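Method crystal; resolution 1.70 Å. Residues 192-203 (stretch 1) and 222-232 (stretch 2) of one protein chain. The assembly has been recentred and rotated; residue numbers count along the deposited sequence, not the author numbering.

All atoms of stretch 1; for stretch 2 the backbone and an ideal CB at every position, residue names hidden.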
# COMPACT_ATOMS: atom_id res chain seq x y z
N GLU A 192 15.63 -20.06 -17.38
CA GLU A 192 15.22 -19.49 -18.65
C GLU A 192 13.75 -19.88 -18.81
O GLU A 192 13.42 -21.07 -18.87
CB GLU A 192 16.04 -20.04 -19.81
CG GLU A 192 17.53 -19.73 -19.71
CD GLU A 192 18.34 -20.20 -20.91
OE1 GLU A 192 17.78 -20.89 -21.79
OE2 GLU A 192 19.54 -19.88 -20.96
N VAL A 193 12.87 -18.89 -18.82
CA VAL A 193 11.44 -19.13 -18.78
C VAL A 193 10.80 -18.65 -20.08
O VAL A 193 11.06 -17.53 -20.53
CB VAL A 193 10.80 -18.42 -17.56
CG1 VAL A 193 9.28 -18.65 -17.53
CG2 VAL A 193 11.45 -18.91 -16.28
N ILE A 194 9.99 -19.52 -20.67
CA ILE A 194 9.22 -19.21 -21.86
C ILE A 194 7.75 -19.40 -21.54
O ILE A 194 7.36 -20.43 -21.01
CB ILE A 194 9.60 -20.16 -23.02
CG1 ILE A 194 11.09 -20.01 -23.37
CG2 ILE A 194 8.73 -19.89 -24.24
CD1 ILE A 194 11.61 -21.08 -24.32
N VAL A 195 6.93 -18.41 -21.87
CA VAL A 195 5.49 -18.45 -21.61
C VAL A 195 4.78 -18.51 -22.95
O VAL A 195 5.01 -17.68 -23.81
CB VAL A 195 5.03 -17.20 -20.82
CG1 VAL A 195 3.53 -17.21 -20.60
CG2 VAL A 195 5.78 -17.10 -19.49
N LEU A 196 3.93 -19.52 -23.13
CA LEU A 196 3.17 -19.71 -24.37
C LEU A 196 1.70 -19.47 -24.10
O LEU A 196 1.13 -20.07 -23.19
CB LEU A 196 3.36 -21.13 -24.89
CG LEU A 196 4.81 -21.59 -25.06
CD1 LEU A 196 4.87 -23.08 -25.32
CD2 LEU A 196 5.47 -20.81 -26.18
N GLU A 197 1.07 -18.61 -24.90
CA GLU A 197 -0.35 -18.30 -24.74
C GLU A 197 -1.04 -18.30 -26.11
O GLU A 197 -0.53 -17.74 -27.07
CB GLU A 197 -0.51 -16.96 -24.01
CG GLU A 197 -1.93 -16.40 -23.90
CD GLU A 197 -2.95 -17.40 -23.39
OE1 GLU A 197 -2.68 -18.08 -22.39
OE2 GLU A 197 -4.04 -17.50 -24.00
N TYR A 198 -2.21 -18.94 -26.17
CA TYR A 198 -2.99 -19.05 -27.40
C TYR A 198 -3.61 -17.71 -27.82
O TYR A 198 -3.57 -17.34 -28.99
CB TYR A 198 -4.10 -20.09 -27.20
CG TYR A 198 -5.06 -20.22 -28.36
CD1 TYR A 198 -4.66 -20.76 -29.57
CD2 TYR A 198 -6.39 -19.81 -28.23
CE1 TYR A 198 -5.55 -20.89 -30.63
CE2 TYR A 198 -7.27 -19.93 -29.28
CZ TYR A 198 -6.86 -20.47 -30.47
OH TYR A 198 -7.76 -20.59 -31.51
N MET A 199 -4.18 -17.01 -26.86
CA MET A 199 -4.77 -15.69 -27.10
C MET A 199 -3.70 -14.67 -27.46
O MET A 199 -2.51 -14.90 -27.24
CB MET A 199 -5.54 -15.23 -25.87
CG MET A 199 -6.69 -16.14 -25.48
SD MET A 199 -7.53 -15.58 -23.99
CE MET A 199 -8.40 -14.20 -24.64
N ASP A 200 -4.13 -13.53 -27.99
CA ASP A 200 -3.21 -12.50 -28.49
C ASP A 200 -2.65 -11.58 -27.41
O ASP A 200 -2.09 -10.53 -27.72
CB ASP A 200 -3.89 -11.66 -29.59
CG ASP A 200 -5.02 -10.78 -29.05
OD1 ASP A 200 -5.39 -10.88 -27.86
OD2 ASP A 200 -5.61 -9.94 -29.78
N ARG A 201 -2.81 -11.97 -26.15
CA ARG A 201 -2.29 -11.22 -25.01
C ARG A 201 -2.22 -12.11 -23.77
O ARG A 201 -2.85 -13.15 -23.71
CB ARG A 201 -3.17 -10.02 -24.73
CG ARG A 201 -4.58 -10.39 -24.33
CD ARG A 201 -5.57 -9.27 -24.44
NE ARG A 201 -6.80 -9.61 -23.72
CZ ARG A 201 -7.81 -10.32 -24.22
NH1 ARG A 201 -8.88 -10.56 -23.47
NH2 ARG A 201 -7.76 -10.81 -25.46
N ILE A 202 -1.45 -11.66 -22.78
CA ILE A 202 -1.41 -12.32 -21.48
C ILE A 202 -2.36 -11.61 -20.52
O ILE A 202 -2.86 -10.53 -20.83
CB ILE A 202 0.03 -12.36 -20.91
CG1 ILE A 202 0.59 -10.95 -20.68
CG2 ILE A 202 0.95 -13.13 -21.86
CD1 ILE A 202 1.89 -10.95 -19.90
N LEU A 203 -2.60 -12.23 -19.37
CA LEU A 203 -3.46 -11.67 -18.34
C LEU A 203 -4.78 -11.14 -18.91
O LEU A 203 -5.06 -9.94 -18.83
CB LEU A 203 -2.70 -10.58 -17.58
CG LEU A 203 -1.35 -11.02 -17.01
CD1 LEU A 203 -0.61 -9.85 -16.40
CD2 LEU A 203 -1.54 -12.12 -15.96
N UNK A 222 13.44 -10.47 -18.87
CA UNK A 222 14.13 -11.59 -19.48
C UNK A 222 13.31 -12.85 -19.70
O UNK A 222 13.86 -13.88 -20.07
CB UNK A 222 15.34 -11.95 -18.61
N UNK A 223 12.00 -12.80 -19.46
CA UNK A 223 11.13 -13.91 -19.84
C UNK A 223 10.89 -13.83 -21.33
O UNK A 223 10.85 -12.75 -21.91
CB UNK A 223 9.81 -13.88 -19.07
N UNK A 224 10.74 -14.99 -21.96
CA UNK A 224 10.27 -15.05 -23.34
C UNK A 224 8.76 -15.21 -23.27
O UNK A 224 8.28 -16.11 -22.59
CB UNK A 224 10.93 -16.19 -24.12
N UNK A 225 8.03 -14.30 -23.90
CA UNK A 225 6.56 -14.35 -23.96
C UNK A 225 6.12 -14.49 -25.41
O UNK A 225 6.43 -13.65 -26.25
CB UNK A 225 5.94 -13.10 -23.33
N UNK A 226 5.37 -15.55 -25.71
CA UNK A 226 4.90 -15.80 -27.06
C UNK A 226 3.40 -16.00 -27.06
O UNK A 226 2.91 -17.05 -26.64
CB UNK A 226 5.60 -17.02 -27.66
N UNK A 227 2.68 -14.99 -27.52
CA UNK A 227 1.23 -15.06 -27.65
C UNK A 227 0.85 -15.51 -29.06
O UNK A 227 1.71 -15.60 -29.95
CB UNK A 227 0.59 -13.71 -27.33
N UNK A 228 -0.43 -15.81 -29.27
CA UNK A 228 -0.90 -16.28 -30.56
C UNK A 228 -0.34 -17.63 -30.99
O UNK A 228 -0.21 -17.90 -32.18
CB UNK A 228 -0.56 -15.24 -31.63
N UNK A 229 -0.03 -18.48 -30.01
CA UNK A 229 0.61 -19.77 -30.25
C UNK A 229 -0.26 -20.88 -29.65
O UNK A 229 -0.58 -20.86 -28.47
CB UNK A 229 2.02 -19.80 -29.66
N UNK A 230 -0.62 -21.84 -30.48
CA UNK A 230 -1.40 -22.99 -30.03
C UNK A 230 -0.51 -24.20 -29.75
O UNK A 230 0.08 -24.78 -30.66
CB UNK A 230 -2.46 -23.35 -31.08
N UNK A 231 -0.44 -24.59 -28.48
CA UNK A 231 0.24 -25.81 -28.08
C UNK A 231 -0.64 -27.00 -28.44
O UNK A 231 -1.84 -27.01 -28.14
CB UNK A 231 0.56 -25.80 -26.58
N UNK A 232 -0.05 -27.99 -29.10
CA UNK A 232 -0.79 -29.16 -29.57
C UNK A 232 -0.45 -30.42 -28.77
O UNK A 232 -1.20 -31.39 -28.81
CB UNK A 232 -0.50 -29.40 -31.05

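Position 222 has phi/psi of 118/7, and nothing of stretch 1 lies within 5.5 Å of its ideal CB. Positive phi favours glycine, and the residue is Gly222, which ends a helix in a Schellman motif; its O accepts from a water that in turn accepts from Val193 N.

At 223 the CB points sideways, 5.2 Å from Val195 CG2, so a branched aliphatic chain could reach the valines. Leu223 does so, its CD2 lying 4.2 Å from both Val193 CG1 and Val195 CG2.

At 224 the backbone runs parallel to stretch 1. Its O accepts from Val195 N (2.8 Å), and its amide N donates to Val193 O (2.9 Å), as it could for any residue but proline, which has no amide hydrogen to give. The CB shares a face with Ile194, 3.9 Å from its CG1, and lies near Val193 O; a small beta-branched residue, apolar or hydroxylated, would suit. Thr224 packs its CB against Ile194, while OG1 is linked to Val193 O through one water.

Position 225 turns to the other face, with Val195 beside it and Ile202 CG2 5.2 Å from the ideal CB. Valine, leucine or isoleucine would fit this apolar setting. Ile225 uses both branches: CD1 approaches Val195 CB (3.6 Å) and CG2 meets Ile202 CG2 (3.7 Å).

At 226 the main chain continues the ladder, N to Val195 O (2.9 Å) and O from Glu197 N (3.0 Å). The CB is 4.1 Å from Leu196 CD2, favouring a chain with an aliphatic base, long or short. Arg226 lays its CD 4.1 Å from Leu196 CD2, and its guanidinium is bonded elsewhere in the structure.

The CB of 227 sits 3.3 Å from Met199 O, and a compact residue is the natural choice. Thr227 directs CG2 to Ile202 CG2 (4.1 Å), while its OG1 donates to a water that donates to Asp200 O.

Position 228 has phi/psi of 65/30, again favouring glycine. Gly228 donates its N to Met199 O (3.0 Å), and its CA makes a CA-H...O contact with Tyr198 O (3.3 Å).

At 229, N donates to Glu197 O (3.1 Å). The sideways CB, 5.0 Å from Leu196 CD2, invites an aliphatic group; Val229 brings CG1 within 4.4 Å of that methyl.

The CB of 230 meets the edge of the Tyr198 ring, allowing many chains with a methylene there. Arg230 places its CB 3.7 Å from Tyr198 CD1.

Position 231 could reach Leu196 with an aliphatic chain, and Val231 CG2 lies 3.8 Å from Leu196 CD1. Position 232 is unconstrained by stretch 1; it is Thr232.

Stretch 2 (222-232) GLTIRTGVRVT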
# COMPACT_ATOMS: atom_id res chain seq x y z
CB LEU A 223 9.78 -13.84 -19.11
CG LEU A 223 9.75 -14.25 -17.64
CD1 LEU A 223 10.33 -13.14 -16.75
CD2 LEU A 223 8.32 -14.57 -17.22
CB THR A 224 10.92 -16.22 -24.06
OG1 THR A 224 12.32 -15.98 -24.20
CG2 THR A 224 10.40 -16.36 -25.49
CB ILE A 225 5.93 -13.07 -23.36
CG1 ILE A 225 6.51 -12.73 -21.98
CG2 ILE A 225 4.41 -13.20 -23.29
CD1 ILE A 225 6.24 -13.76 -20.92
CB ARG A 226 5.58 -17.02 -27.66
CG ARG A 226 7.08 -16.88 -27.75
CD ARG A 226 7.75 -18.13 -28.23
NE ARG A 226 7.32 -18.46 -29.58
CZ ARG A 226 7.61 -19.58 -30.22
NH1 ARG A 226 8.34 -20.52 -29.64
NH2 ARG A 226 7.16 -19.76 -31.45
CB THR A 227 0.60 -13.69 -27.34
OG1 THR A 227 1.11 -12.70 -28.24
CG2 THR A 227 1.02 -13.21 -25.95
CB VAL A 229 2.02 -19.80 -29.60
CG1 VAL A 229 2.58 -21.22 -29.53
CG2 VAL A 229 2.97 -18.87 -30.36
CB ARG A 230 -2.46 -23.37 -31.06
CG ARG A 230 -3.39 -24.48 -30.57
CD ARG A 230 -4.70 -24.55 -31.31
NE ARG A 230 -4.54 -25.11 -32.65
CZ ARG A 230 -4.51 -26.42 -32.93
NH1 ARG A 230 -4.62 -27.33 -31.98
NH2 ARG A 230 -4.38 -26.81 -34.18
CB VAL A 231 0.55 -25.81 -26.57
CG1 VAL A 231 1.13 -27.14 -26.13
CG2 VAL A 231 1.48 -24.66 -26.22
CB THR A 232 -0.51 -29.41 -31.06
OG1 THR A 232 0.89 -29.40 -31.31
CG2 THR A 232 -1.06 -28.29 -31.91
O HOH W 1 13.61 -17.39 -22.19
O HOH W 2 14.16 -16.39 -19.48
O HOH W 3 1.14 -10.02 -27.54
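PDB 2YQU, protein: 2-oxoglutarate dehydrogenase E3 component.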